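Local structure of C-domain type II peptide synthetase (Streptomyces globisporus, 4ZNM) at residues G56-E61 against G386-S391; A155-A160 against V307-N312; S267-M272 against F371-A376; N365-V370 against N431-E436. The protein belongs to the condensation-domain family of peptide synthetases, as a type II protein of two lobes, each built on a mixed beta sheet. All coordinates share one frame; numbering follows the deposited sequence.

Interaction 1: residues G56-E61 against G386-S391; sequences GGIDEE and GDLTYS
Gly-57 O accepts a 2.6 Å hydrogen bond from water 1, which uses its other hydrogen on Asp-387 OD1, 2.8 Å away. This bridge lies at the ends of two inner strands of the six-stranded mixed sheet of the condensation domain, where strand 47-55 runs out toward helix 60-73 and its antiparallel neighbour 388-392 begins. The sheet pairing itself lies just inside the contact, with Thr-389 bonded through its backbone to Thr-55. Past that point no direct hydrogen bond joins the two segments, and their polar link is carried by the water. A chi1 of 74° places Asp-387 CG, and the end of the side chain comes nearer the opposite segment than its CB bond suggests. The same side chain lies about 5 Å from a bound sodium ion, beyond ordinary coordination distance.

The backbones come closest at Gly-56 and Leu-388, whose CA atoms are 5.1 Å apart. Gly-56 adopts phi 130° and psi 168°, a conformation scarcely accessible to a residue with a CB, and its CA faces Asp-387 O at 4.2 Å. At the start of the helix, Asp-59 occupies the N-cap position, and its OD2 bonds Thr-62 OG1.

One methyl, Leu-388 CD2, packs on two carbonyl oxygens, 3.6 Å from Gly-57 O and 3.8 Å from Gly-56 O, while on the helix 162-180 side Leu-388 touches Tyr-176. The apolar pair is Leu-388 with Ile-58, which cross at about a right angle, Leu-388 CD2 meeting Ile-58 CG1 at 4.1 Å.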
loop_
_atom_site.group_PDB
_atom_site.type_symbol
_atom_site.label_atom_id
_atom_site.label_comp_id
_atom_site.label_asym_id
_atom_site.label_seq_id
_atom_site.Cartn_x
_atom_site.Cartn_y
_atom_site.Cartn_z
ATOM N N GLY A 56 10.805 4.626 -25.704
ATOM C CA GLY A 56 11.995 4.073 -26.317
ATOM C C GLY A 56 11.688 2.719 -26.900
ATOM O O GLY A 56 10.632 2.161 -26.646
ATOM N N GLY A 57 12.611 2.202 -27.698
ATOM C CA GLY A 57 12.434 0.902 -28.311
ATOM C C GLY A 57 12.577 -0.176 -27.263
ATOM O O GLY A 57 13.287 0.006 -26.290
ATOM N N ILE A 58 11.870 -1.292 -27.456
ATOM C CA ILE A 58 11.902 -2.415 -26.519
ATOM C C ILE A 58 12.179 -3.665 -27.304
ATOM O O ILE A 58 11.518 -3.901 -28.313
ATOM C CB ILE A 58 10.579 -2.593 -25.769
ATOM C CG1 ILE A 58 10.292 -1.391 -24.869
ATOM C CG2 ILE A 58 10.584 -3.927 -24.968
ATOM C CD1 ILE A 58 8.864 -1.419 -24.333
ATOM N N ASP A 59 13.135 -4.468 -26.833
ATOM C CA ASP A 59 13.317 -5.827 -27.358
ATOM C C ASP A 59 12.613 -6.779 -26.396
ATOM O O ASP A 59 13.091 -7.030 -25.289
ATOM C CB ASP A 59 14.786 -6.199 -27.504
ATOM C CG ASP A 59 14.968 -7.560 -28.158
ATOM O OD1 ASP A 59 14.802 -7.632 -29.381
ATOM O OD2 ASP A 59 15.248 -8.555 -27.465
ATOM N N GLU A 60 11.475 -7.314 -26.821
ATOM C CA GLU A 60 10.586 -8.034 -25.922
ATOM C C GLU A 60 11.243 -9.265 -25.329
ATOM O O GLU A 60 11.104 -9.554 -24.143
ATOM C CB GLU A 60 9.329 -8.431 -26.678
ATOM C CG GLU A 60 8.428 -7.253 -27.030
ATOM C CD GLU A 60 7.364 -7.588 -28.090
ATOM O OE1 GLU A 60 7.077 -8.793 -28.346
ATOM O OE2 GLU A 60 6.833 -6.615 -28.702
ATOM N N GLU A 61 11.989 -9.982 -26.156
ATOM C CA GLU A 61 12.653 -11.198 -25.701
ATOM C C GLU A 61 13.663 -10.900 -24.603
ATOM O O GLU A 61 13.825 -11.682 -23.674
ATOM C CB GLU A 61 13.353 -11.894 -26.873
ATOM C CG GLU A 61 14.172 -13.106 -26.466
ATOM C CD GLU A 61 14.784 -13.817 -27.658
ATOM O OE1 GLU A 61 15.704 -14.636 -27.447
ATOM O OE2 GLU A 61 14.348 -13.554 -28.800
ATOM N N GLY A 386 19.492 3.041 -19.417
ATOM C CA GLY A 386 20.023 2.853 -20.747
ATOM C C GLY A 386 19.281 3.697 -21.761
ATOM O O GLY A 386 19.237 4.921 -21.629
ATOM N N ASP A 387 18.692 3.048 -22.762
ATOM C CA ASP A 387 17.951 3.771 -23.780
ATOM C C ASP A 387 16.449 3.812 -23.503
ATOM O O ASP A 387 15.705 4.278 -24.341
ATOM C CB ASP A 387 18.222 3.171 -25.168
ATOM C CG ASP A 387 17.532 1.848 -25.419
ATOM O OD1 ASP A 387 16.942 1.228 -24.495
ATOM O OD2 ASP A 387 17.604 1.405 -26.593
ATOM N N LEU A 388 16.013 3.307 -22.341
ATOM C CA LEU A 388 14.610 3.421 -21.929
ATOM C C LEU A 388 14.381 4.464 -20.828
ATOM O O LEU A 388 15.075 4.474 -19.817
ATOM C CB LEU A 388 14.096 2.102 -21.427
ATOM C CG LEU A 388 13.509 1.135 -22.418
ATOM C CD1 LEU A 388 13.052 -0.048 -21.601
ATOM C CD2 LEU A 388 12.350 1.750 -23.233
ATOM N N THR A 389 13.409 5.337 -21.068
ATOM C CA THR A 389 12.846 6.225 -20.055
ATOM C C THR A 389 11.568 5.593 -19.458
ATOM O O THR A 389 10.754 5.032 -20.179
ATOM C CB THR A 389 12.529 7.594 -20.684
ATOM O OG1 THR A 389 13.748 8.236 -21.090
ATOM C CG2 THR A 389 11.734 8.494 -19.714
ATOM N N TYR A 390 11.402 5.647 -18.149
ATOM C CA TYR A 390 10.243 5.051 -17.516
ATOM C C TYR A 390 9.722 5.976 -16.413
ATOM O O TYR A 390 10.487 6.602 -15.679
ATOM C CB TYR A 390 10.554 3.646 -16.974
ATOM C CG TYR A 390 11.637 3.550 -15.924
ATOM C CD1 TYR A 390 11.321 3.326 -14.577
ATOM C CD2 TYR A 390 12.977 3.652 -16.278
ATOM C CE1 TYR A 390 12.324 3.223 -13.603
ATOM C CE2 TYR A 390 13.981 3.550 -15.335
ATOM C CZ TYR A 390 13.653 3.345 -13.996
ATOM O OH TYR A 390 14.660 3.224 -13.073
ATOM N N SER A 391 8.401 6.043 -16.324
ATOM C CA SER A 391 7.697 6.974 -15.465
ATOM C C SER A 391 6.540 6.236 -14.820
ATOM O O SER A 391 5.690 5.707 -15.515
ATOM C CB SER A 391 7.216 8.153 -16.317
ATOM O OG SER A 391 7.080 9.324 -15.564
HETATM O O HOH W 1 15.661 -0.913 -25.701
#

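Interaction 2: residues A155-A160 against V307-N312; sequences AHHTAA and VGSFIN
Ser-309 and the turn at His-157 and Thr-158 are linked chiefly through two waters. Water 2 donates to His-157 O at 2.7 Å and is also hydrogen-bonded to Ser-309 OG; water 3 donates to Thr-158 O and accepts from Ser-309 N at 2.8 Å. Ser-309 OG is anti to its backbone N (chi1 -173°), which directs the hydroxyl to the water 2 side. Its CB packs 3.5 Å from His-157 O.

Weaker C-H...O contacts bring the backbones together. Gly-308 CA lies 3.1 Å from Ala-159 O with an angle of 130° at the hydrogen, and in return Ala-160 CA faces Gly-308 O at 3.6 Å.

The segment 155-160 leaves strand 148-156 and carries the HHxxxD signature of condensation domains, completed by Asp-161, whose carboxylate accepts from Phe-310 N. The loop 307-312 is thus held against the signature turn, the centre of the contact lying about 9 Å from the centre of the chain.

Hydrogen bonds inside the turn fix its histidines. His-157 ND1 donates to Ala-160 O at 2.8 Å, the acceptor lying close to the ring plane, while water 2 sits over the centre of one ring face and Tyr-46 stacks on the ring. His-156 ND1 pairs with Thr-158 OG1, and its NE2 bonds Gly-43 O.

Looser van der Waals contacts complete the set: Val-307 CG1 lies 3.8 Å from Ala-159 O, and Ile-311 CD1 approaches the His-157 ring obliquely.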
loop_
_atom_site.group_PDB
_atom_site.type_symbol
_atom_site.label_atom_id
_atom_site.label_comp_id
_atom_site.label_asym_id
_atom_site.label_seq_id
_atom_site.Cartn_x
_atom_site.Cartn_y
_atom_site.Cartn_z
ATOM N N ALA A 155 2.297 -8.469 -8.441
ATOM C CA ALA A 155 3.021 -9.308 -7.509
ATOM C C ALA A 155 2.142 -9.601 -6.319
ATOM O O ALA A 155 1.324 -8.767 -5.914
ATOM C CB ALA A 155 4.285 -8.610 -7.056
ATOM N N HIS A 156 2.330 -10.771 -5.732
ATOM C CA HIS A 156 1.569 -11.103 -4.559
ATOM C C HIS A 156 2.011 -10.205 -3.414
ATOM O O HIS A 156 3.198 -9.947 -3.205
ATOM C CB HIS A 156 1.710 -12.573 -4.186
ATOM C CG HIS A 156 0.547 -13.056 -3.387
ATOM N ND1 HIS A 156 0.471 -12.919 -2.015
ATOM C CD2 HIS A 156 -0.631 -13.595 -3.779
ATOM C CE1 HIS A 156 -0.698 -13.382 -1.596
ATOM N NE2 HIS A 156 -1.382 -13.799 -2.650
ATOM N N HIS A 157 1.033 -9.715 -2.673
ATOM C CA HIS A 157 1.275 -8.653 -1.708
ATOM C C HIS A 157 1.847 -9.189 -0.385
ATOM O O HIS A 157 2.230 -8.406 0.506
ATOM C CB HIS A 157 -0.037 -7.888 -1.549
ATOM C CG HIS A 157 0.090 -6.544 -0.887
ATOM N ND1 HIS A 157 1.297 -5.918 -0.641
ATOM C CD2 HIS A 157 -0.863 -5.711 -0.414
ATOM C CE1 HIS A 157 1.078 -4.759 -0.048
ATOM N NE2 HIS A 157 -0.225 -4.610 0.105
ATOM N N THR A 158 1.922 -10.524 -0.255
ATOM C CA THR A 158 2.743 -11.134 0.804
ATOM C C THR A 158 4.229 -11.049 0.462
ATOM O O THR A 158 5.075 -11.164 1.346
ATOM C CB THR A 158 2.397 -12.656 1.054
ATOM O OG1 THR A 158 2.552 -13.396 -0.172
ATOM C CG2 THR A 158 0.983 -12.844 1.615
ATOM N N ALA A 159 4.534 -10.828 -0.822
ATOM C CA ALA A 159 5.893 -10.853 -1.339
ATOM C C ALA A 159 6.474 -9.452 -1.589
ATOM O O ALA A 159 7.673 -9.307 -1.674
ATOM C CB ALA A 159 5.926 -11.652 -2.648
ATOM N N ALA A 160 5.624 -8.441 -1.742
ATOM C CA ALA A 160 6.064 -7.105 -2.134
ATOM C C ALA A 160 5.098 -6.060 -1.658
ATOM O O ALA A 160 3.890 -6.242 -1.741
ATOM C CB ALA A 160 6.214 -7.030 -3.682
ATOM N N VAL A 307 13.445 -6.673 -1.742
ATOM C CA VAL A 307 12.059 -7.002 -2.092
ATOM C C VAL A 307 11.445 -7.851 -0.997
ATOM O O VAL A 307 11.997 -8.876 -0.547
ATOM C CB VAL A 307 11.995 -7.674 -3.482
ATOM C CG1 VAL A 307 10.578 -8.167 -3.827
ATOM C CG2 VAL A 307 12.490 -6.697 -4.544
ATOM N N GLY A 308 10.295 -7.377 -0.543
ATOM C CA GLY A 308 9.514 -8.015 0.497
ATOM C C GLY A 308 8.374 -7.079 0.906
ATOM O O GLY A 308 8.281 -5.957 0.417
ATOM N N SER A 309 7.517 -7.518 1.806
ATOM C CA SER A 309 6.477 -6.646 2.345
ATOM C C SER A 309 6.812 -6.291 3.800
ATOM O O SER A 309 6.671 -7.094 4.726
ATOM C CB SER A 309 5.115 -7.318 2.204
ATOM O OG SER A 309 4.103 -6.415 2.574
ATOM N N PHE A 310 7.248 -5.049 3.976
ATOM C CA PHE A 310 7.776 -4.536 5.233
ATOM C C PHE A 310 6.766 -3.747 6.041
ATOM O O PHE A 310 7.044 -3.381 7.170
ATOM C CB PHE A 310 8.987 -3.616 4.935
ATOM C CG PHE A 310 10.227 -4.364 4.547
ATOM C CD1 PHE A 310 10.295 -5.045 3.351
ATOM C CD2 PHE A 310 11.336 -4.361 5.367
ATOM C CE1 PHE A 310 11.440 -5.726 2.985
ATOM C CE2 PHE A 310 12.476 -5.042 5.007
ATOM C CZ PHE A 310 12.528 -5.729 3.821
ATOM N N ILE A 311 5.623 -3.407 5.453
ATOM C CA ILE A 311 4.777 -2.391 6.061
ATOM C C ILE A 311 4.235 -2.891 7.406
ATOM O O ILE A 311 4.115 -4.100 7.632
ATOM C CB ILE A 311 3.643 -1.962 5.126
ATOM C CG1 ILE A 311 2.804 -3.157 4.685
ATOM C CG2 ILE A 311 4.224 -1.175 3.931
ATOM C CD1 ILE A 311 1.626 -2.754 3.776
ATOM N N ASN A 312 3.912 -1.955 8.291
ATOM C CA ASN A 312 3.542 -2.313 9.673
ATOM C C ASN A 312 2.327 -1.495 10.149
ATOM O O ASN A 312 2.290 -0.281 10.069
ATOM C CB ASN A 312 4.741 -2.111 10.585
ATOM C CG ASN A 312 4.457 -2.487 12.020
ATOM O OD1 ASN A 312 3.863 -3.544 12.307
ATOM N ND2 ASN A 312 4.879 -1.625 12.933
HETATM O O HOH W 2 0.966 -7.096 2.562
HETATM O O HOH W 3 7.456 -10.280 2.305
#

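Interaction 3: residues S267-M272 against F371-A376; sequences SPFMTM and FQAVHA
Phe-269 lays one face of its ring on Ala-373: the alanine CB stands 3.3 Å above the ring plane, displaced toward the rim, and meets Phe-269 CD1 at 3.4 Å. With the CB 27° off the normal, this is a CH-pi contact. The CB bond of Phe-269 points from helix 268-284 toward strand 366-373, and CG is anti to the backbone N (chi1 -178°). Phe-269 CE1 abuts the strand backbone, 3.3 Å from Ala-373 N.

The neighbouring aromatic, Phe-371, is turned differently. Its plane makes 35° with that of Phe-269, an oblique pairing in which Phe-269 CE1 comes up at the edge of the Phe-371 ring, 3.7 Å from Phe-371 CE1. The far end of this ring reaches the helix backbone, Phe-371 CZ lying 3.6 Å from Met-272 O, and Tyr-276 stacks on it from the next turn.

The arrangement is a helix packed on a strand of the five-stranded mixed sheet, the two short segments running nearly antiparallel with axes 9.4 Å apart. Ser-267 caps the helix, its OG accepting from Met-270 N.

No hydrogen bond crosses between the segments. Phe-371 O touches the edge of the Phe-269 ring but is bonded to Thr-293 OG1, and Met-272 O is bonded to Tyr-445 OH. The interface itself is therefore held by dispersion and C-H contacts, with these carbonyls satisfied by neighbours.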
loop_
_atom_site.group_PDB
_atom_site.type_symbol
_atom_site.label_atom_id
_atom_site.label_comp_id
_atom_site.label_asym_id
_atom_site.label_seq_id
_atom_site.Cartn_x
_atom_site.Cartn_y
_atom_site.Cartn_z
ATOM N N SER A 267 4.106 17.383 7.954
ATOM C CA SER A 267 4.117 16.791 6.614
ATOM C C SER A 267 2.718 16.883 5.971
ATOM O O SER A 267 1.698 16.967 6.690
ATOM C CB SER A 267 4.565 15.344 6.675
ATOM O OG SER A 267 3.553 14.586 7.306
ATOM N N PRO A 268 2.648 16.843 4.630
ATOM C CA PRO A 268 1.328 16.816 3.982
ATOM C C PRO A 268 0.504 15.607 4.412
ATOM O O PRO A 268 -0.720 15.655 4.412
ATOM C CB PRO A 268 1.655 16.756 2.488
ATOM C CG PRO A 268 3.041 17.377 2.376
ATOM C CD PRO A 268 3.751 16.996 3.651
ATOM N N PHE A 269 1.156 14.519 4.777
ATOM C CA PHE A 269 0.393 13.371 5.228
ATOM C C PHE A 269 -0.293 13.622 6.556
ATOM O O PHE A 269 -1.425 13.179 6.756
ATOM C CB PHE A 269 1.244 12.127 5.382
ATOM C CG PHE A 269 0.446 10.952 5.807
ATOM C CD1 PHE A 269 -0.503 10.430 4.950
ATOM C CD2 PHE A 269 0.583 10.407 7.067
ATOM C CE1 PHE A 269 -1.263 9.350 5.321
ATOM C CE2 PHE A 269 -0.190 9.325 7.449
ATOM C CZ PHE A 269 -1.109 8.801 6.577
HETATM N N MSE A 270 0.400 14.289 7.481
HETATM C CA MSE A 270 -0.179 14.594 8.784
HETATM C C MSE A 270 -1.405 15.455 8.614
HETATM O O MSE A 270 -2.382 15.259 9.310
HETATM C CB MSE A 270 0.797 15.312 9.685
HETATM C CG MSE A 270 1.888 14.466 10.242
HETATM SE SE MSE A 270 3.244 15.575 11.111
HETATM C CE MSE A 270 4.432 14.055 11.436
ATOM N N THR A 271 -1.331 16.448 7.725
ATOM C CA THR A 271 -2.497 17.283 7.392
ATOM C C THR A 271 -3.679 16.460 6.859
ATOM O O THR A 271 -4.821 16.629 7.299
ATOM C CB THR A 271 -2.130 18.356 6.353
ATOM O OG1 THR A 271 -1.012 19.122 6.831
ATOM C CG2 THR A 271 -3.312 19.297 6.105
HETATM N N MSE A 272 -3.424 15.579 5.897
HETATM C CA MSE A 272 -4.502 14.782 5.326
HETATM C C MSE A 272 -5.063 13.767 6.359
HETATM O O MSE A 272 -6.282 13.534 6.425
HETATM C CB MSE A 272 -4.008 14.093 4.043
HETATM C CG MSE A 272 -3.765 15.154 2.850
HETATM SE SE MSE A 272 -3.217 14.186 1.340
HETATM C CE MSE A 272 -4.962 13.510 0.795
ATOM N N PHE A 371 -5.729 4.471 7.242
ATOM C CA PHE A 371 -5.409 5.647 6.442
ATOM C C PHE A 371 -3.898 5.699 6.284
ATOM O O PHE A 371 -3.189 5.934 7.248
ATOM C CB PHE A 371 -5.961 6.898 7.110
ATOM C CG PHE A 371 -5.983 8.133 6.217
ATOM C CD1 PHE A 371 -4.861 8.917 6.063
ATOM C CD2 PHE A 371 -7.146 8.510 5.576
ATOM C CE1 PHE A 371 -4.886 10.051 5.245
ATOM C CE2 PHE A 371 -7.189 9.643 4.760
ATOM C CZ PHE A 371 -6.052 10.415 4.598
ATOM N N GLN A 372 -3.409 5.441 5.072
ATOM C CA GLN A 372 -1.973 5.298 4.850
ATOM C C GLN A 372 -1.428 6.176 3.760
ATOM O O GLN A 372 -2.086 6.441 2.775
ATOM C CB GLN A 372 -1.606 3.842 4.502
ATOM C CG GLN A 372 -1.640 3.428 3.059
ATOM C CD GLN A 372 -0.983 2.074 2.840
ATOM O OE1 GLN A 372 -1.637 1.130 2.435
ATOM N NE2 GLN A 372 0.320 1.984 3.095
ATOM N N ALA A 373 -0.175 6.553 3.936
ATOM C CA ALA A 373 0.619 7.129 2.869
ATOM C C ALA A 373 1.420 6.002 2.243
ATOM O O ALA A 373 2.023 5.200 2.923
ATOM C CB ALA A 373 1.543 8.241 3.413
ATOM N N VAL A 374 1.412 5.941 0.929
ATOM C CA VAL A 374 2.257 5.023 0.205
ATOM C C VAL A 374 3.708 5.385 0.445
ATOM O O VAL A 374 4.106 6.539 0.296
ATOM C CB VAL A 374 1.941 5.059 -1.306
ATOM C CG1 VAL A 374 2.890 4.161 -2.067
ATOM C CG2 VAL A 374 0.540 4.614 -1.554
ATOM N N HIS A 375 4.500 4.385 0.795
ATOM C CA HIS A 375 5.914 4.578 1.054
ATOM C C HIS A 375 6.730 4.019 -0.107
ATOM O O HIS A 375 6.755 2.815 -0.371
ATOM C CB HIS A 375 6.307 3.907 2.371
ATOM C CG HIS A 375 7.768 3.986 2.666
ATOM N ND1 HIS A 375 8.365 5.102 3.216
ATOM C CD2 HIS A 375 8.760 3.082 2.481
ATOM C CE1 HIS A 375 9.661 4.884 3.350
ATOM N NE2 HIS A 375 9.927 3.665 2.912
ATOM N N ALA A 376 7.386 4.907 -0.823
ATOM C CA ALA A 376 8.142 4.510 -1.995
ATOM C C ALA A 376 9.287 5.495 -2.183
ATOM O O ALA A 376 9.130 6.670 -1.884
ATOM C CB ALA A 376 7.240 4.472 -3.222
#

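Interaction 4: residues N365-V370 against N431-E436; sequences NHQISV and NRFKDE
Arg-432 is bent at chi2 (-61°, placing CD) and again at chi3 (-65°, placing NE), and its guanidinium lies stacked against the extended chain and amide of Gln-367. The two flat groups are 28° from parallel. Gln-367 belongs to strand 366-373 of the five-stranded mixed sheet, and Arg-432 to the loop that leads from strand 422-429 into helix 435-454; the contact joins this loop to the sheet.

Gln-367 CG sits 3.5 Å above one guanidinium face, offset toward the rim, where Arg-432 NH1 is nearest at 3.6 Å. Farther out, Gln-367 OE1 rests against the aliphatic part of the arginine, 3.4 Å from Arg-432 CB. Gln-367 NE2 is hydrogen-bonded to Asp-408 OD1 and Asn-429 OD1.

One hydrogen bond crosses directly, from Arg-432 NH2 to His-366 O at 3.2 Å; it is weak and bent. The firmer grips come from outside: Arg-432 NE donates to Ile-232 O, and NH2 also bonds Thr-230 OG1. Arg-234 NH2 lies close to Arg-432 NH1, a pair of like charges.

Phe-433, the residue after Arg-432, lies beside the Gln-367 amide. Its ring and the Gln-367 side chain run past one another with opposite headings, amide and ring planes inclined. The ring also touches Val-410 and Leu-228, and Gln-367 OE1 approaches Phe-433 CE2 obliquely at 3.5 Å.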
loop_
_atom_site.group_PDB
_atom_site.type_symbol
_atom_site.label_atom_id
_atom_site.label_comp_id
_atom_site.label_asym_id
_atom_site.label_seq_id
_atom_site.Cartn_x
_atom_site.Cartn_y
_atom_site.Cartn_z
ATOM N N ASN A 365 -21.553 -5.496 12.304
ATOM C CA ASN A 365 -22.037 -4.295 11.657
ATOM C C ASN A 365 -20.980 -3.213 11.504
ATOM O O ASN A 365 -21.306 -2.097 11.119
ATOM C CB ASN A 365 -23.226 -3.749 12.438
ATOM C CG ASN A 365 -24.467 -4.612 12.266
ATOM O OD1 ASN A 365 -24.931 -5.245 13.213
ATOM N ND2 ASN A 365 -24.996 -4.657 11.037
ATOM N N HIS A 366 -19.726 -3.514 11.825
ATOM C CA HIS A 366 -18.659 -2.530 11.583
ATOM C C HIS A 366 -17.401 -3.155 10.988
ATOM O O HIS A 366 -17.186 -4.361 11.114
ATOM C CB HIS A 366 -18.270 -1.786 12.872
ATOM C CG HIS A 366 -19.426 -1.111 13.546
ATOM N ND1 HIS A 366 -19.667 0.244 13.450
ATOM C CD2 HIS A 366 -20.413 -1.616 14.317
ATOM C CE1 HIS A 366 -20.756 0.543 14.132
ATOM N NE2 HIS A 366 -21.227 -0.568 14.668
ATOM N N GLN A 367 -16.576 -2.303 10.362
ATOM C CA GLN A 367 -15.214 -2.650 10.012
ATOM C C GLN A 367 -14.240 -1.544 10.361
ATOM O O GLN A 367 -14.589 -0.366 10.446
ATOM C CB GLN A 367 -15.098 -2.941 8.517
ATOM C CG GLN A 367 -15.705 -4.220 8.048
ATOM C CD GLN A 367 -15.518 -4.395 6.536
ATOM O OE1 GLN A 367 -16.009 -3.586 5.760
ATOM N NE2 GLN A 367 -14.774 -5.428 6.127
ATOM N N ILE A 368 -12.988 -1.907 10.510
ATOM C CA ILE A 368 -12.012 -0.889 10.757
ATOM C C ILE A 368 -11.508 -0.310 9.431
ATOM O O ILE A 368 -11.511 -0.976 8.396
ATOM C CB ILE A 368 -10.862 -1.400 11.599
ATOM C CG1 ILE A 368 -10.145 -2.547 10.929
ATOM C CG2 ILE A 368 -11.359 -1.838 12.966
ATOM C CD1 ILE A 368 -8.670 -2.370 11.054
ATOM N N SER A 369 -11.092 0.944 9.502
ATOM C CA SER A 369 -10.458 1.607 8.391
ATOM C C SER A 369 -9.022 1.961 8.730
ATOM O O SER A 369 -8.646 2.153 9.894
ATOM C CB SER A 369 -11.230 2.865 7.995
ATOM O OG SER A 369 -10.938 3.913 8.895
ATOM N N VAL A 370 -8.224 1.997 7.680
ATOM C CA VAL A 370 -6.823 2.353 7.736
ATOM C C VAL A 370 -6.588 3.565 6.823
ATOM O O VAL A 370 -7.128 3.631 5.722
ATOM C CB VAL A 370 -5.937 1.178 7.265
ATOM C CG1 VAL A 370 -4.485 1.533 7.346
ATOM C CG2 VAL A 370 -6.185 -0.078 8.092
ATOM N N ASN A 431 -18.756 -6.959 -0.235
ATOM C CA ASN A 431 -19.656 -7.746 0.613
ATOM C C ASN A 431 -20.086 -6.991 1.895
ATOM O O ASN A 431 -20.849 -7.516 2.697
ATOM C CB ASN A 431 -19.003 -9.071 0.997
ATOM C CG ASN A 431 -17.599 -8.896 1.505
ATOM O OD1 ASN A 431 -16.774 -8.301 0.836
ATOM N ND2 ASN A 431 -17.316 -9.424 2.682
ATOM N N ARG A 432 -19.624 -5.758 2.076
ATOM C CA ARG A 432 -19.923 -5.010 3.292
ATOM C C ARG A 432 -20.390 -3.601 2.980
ATOM O O ARG A 432 -21.183 -3.047 3.712
ATOM C CB ARG A 432 -18.683 -4.944 4.194
ATOM C CG ARG A 432 -18.199 -6.306 4.729
ATOM C CD ARG A 432 -19.236 -7.052 5.612
ATOM N NE ARG A 432 -19.553 -6.375 6.858
ATOM C CZ ARG A 432 -18.838 -6.480 7.970
ATOM N NH1 ARG A 432 -17.741 -7.222 7.989
ATOM N NH2 ARG A 432 -19.215 -5.817 9.063
ATOM N N PHE A 433 -19.882 -3.008 1.902
ATOM C CA PHE A 433 -20.263 -1.642 1.559
ATOM C C PHE A 433 -20.767 -1.532 0.154
ATOM O O PHE A 433 -20.196 -2.117 -0.763
ATOM C CB PHE A 433 -19.076 -0.678 1.723
ATOM C CG PHE A 433 -18.806 -0.281 3.147
ATOM C CD1 PHE A 433 -19.630 0.644 3.784
ATOM C CD2 PHE A 433 -17.733 -0.819 3.845
ATOM C CE1 PHE A 433 -19.381 1.033 5.101
ATOM C CE2 PHE A 433 -17.465 -0.449 5.150
ATOM C CZ PHE A 433 -18.284 0.496 5.784
ATOM N N LYS A 434 -21.808 -0.723 -0.008
ATOM C CA LYS A 434 -22.248 -0.253 -1.311
ATOM C C LYS A 434 -21.363 0.864 -1.850
ATOM O O LYS A 434 -20.813 1.672 -1.077
ATOM C CB LYS A 434 -23.682 0.245 -1.215
ATOM C CG LYS A 434 -24.688 -0.857 -0.975
ATOM C CD LYS A 434 -25.937 -0.289 -0.331
ATOM C CE LYS A 434 -27.186 -1.035 -0.765
ATOM N NZ LYS A 434 -28.177 -1.109 0.340
ATOM N N ASP A 435 -21.260 0.934 -3.176
ATOM C CA ASP A 435 -20.383 1.919 -3.840
ATOM C C ASP A 435 -20.759 3.369 -3.522
ATOM O O ASP A 435 -19.890 4.229 -3.366
ATOM C CB ASP A 435 -20.417 1.728 -5.355
ATOM C CG ASP A 435 -19.911 0.359 -5.782
ATOM O OD1 ASP A 435 -18.984 -0.170 -5.132
ATOM O OD2 ASP A 435 -20.449 -0.192 -6.772
ATOM N N GLU A 436 -22.059 3.616 -3.426
ATOM C CA GLU A 436 -22.610 4.937 -3.156
ATOM C C GLU A 436 -22.201 5.461 -1.774
ATOM O O GLU A 436 -21.876 6.627 -1.599
ATOM C CB GLU A 436 -24.132 4.883 -3.259
ATOM C CG GLU A 436 -24.646 4.580 -4.669
ATOM C CD GLU A 436 -24.456 3.110 -5.123
ATOM O OE1 GLU A 436 -24.223 2.209 -4.265
ATOM O OE2 GLU A 436 -24.551 2.866 -6.355
#

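Overall arrangement
From the N terminus, 56-61 opens the longest loop, which interaction 1 closes only at 386-391. Interactions 2 and 3 nest within it: 155-160 is joined by 307-312, but 267-272 has already opened interaction 3, so these two cross. Interaction 4 opens at 365-370 after interaction 2 has closed, immediately before 371-376 closes interaction 3, and ends at 431-436; it therefore crosses interactions 3 and 1. Interactions 1 and 2 both reach the six-stranded sheet, their centres 26 Å apart. Interactions 3 and 4 share strand 366-373 of the five-stranded sheet, joining to it helix 268-284 and the loop that leads into helix 435-454. Interactions 2 and 3 approach within about 5 Å between nearest atoms.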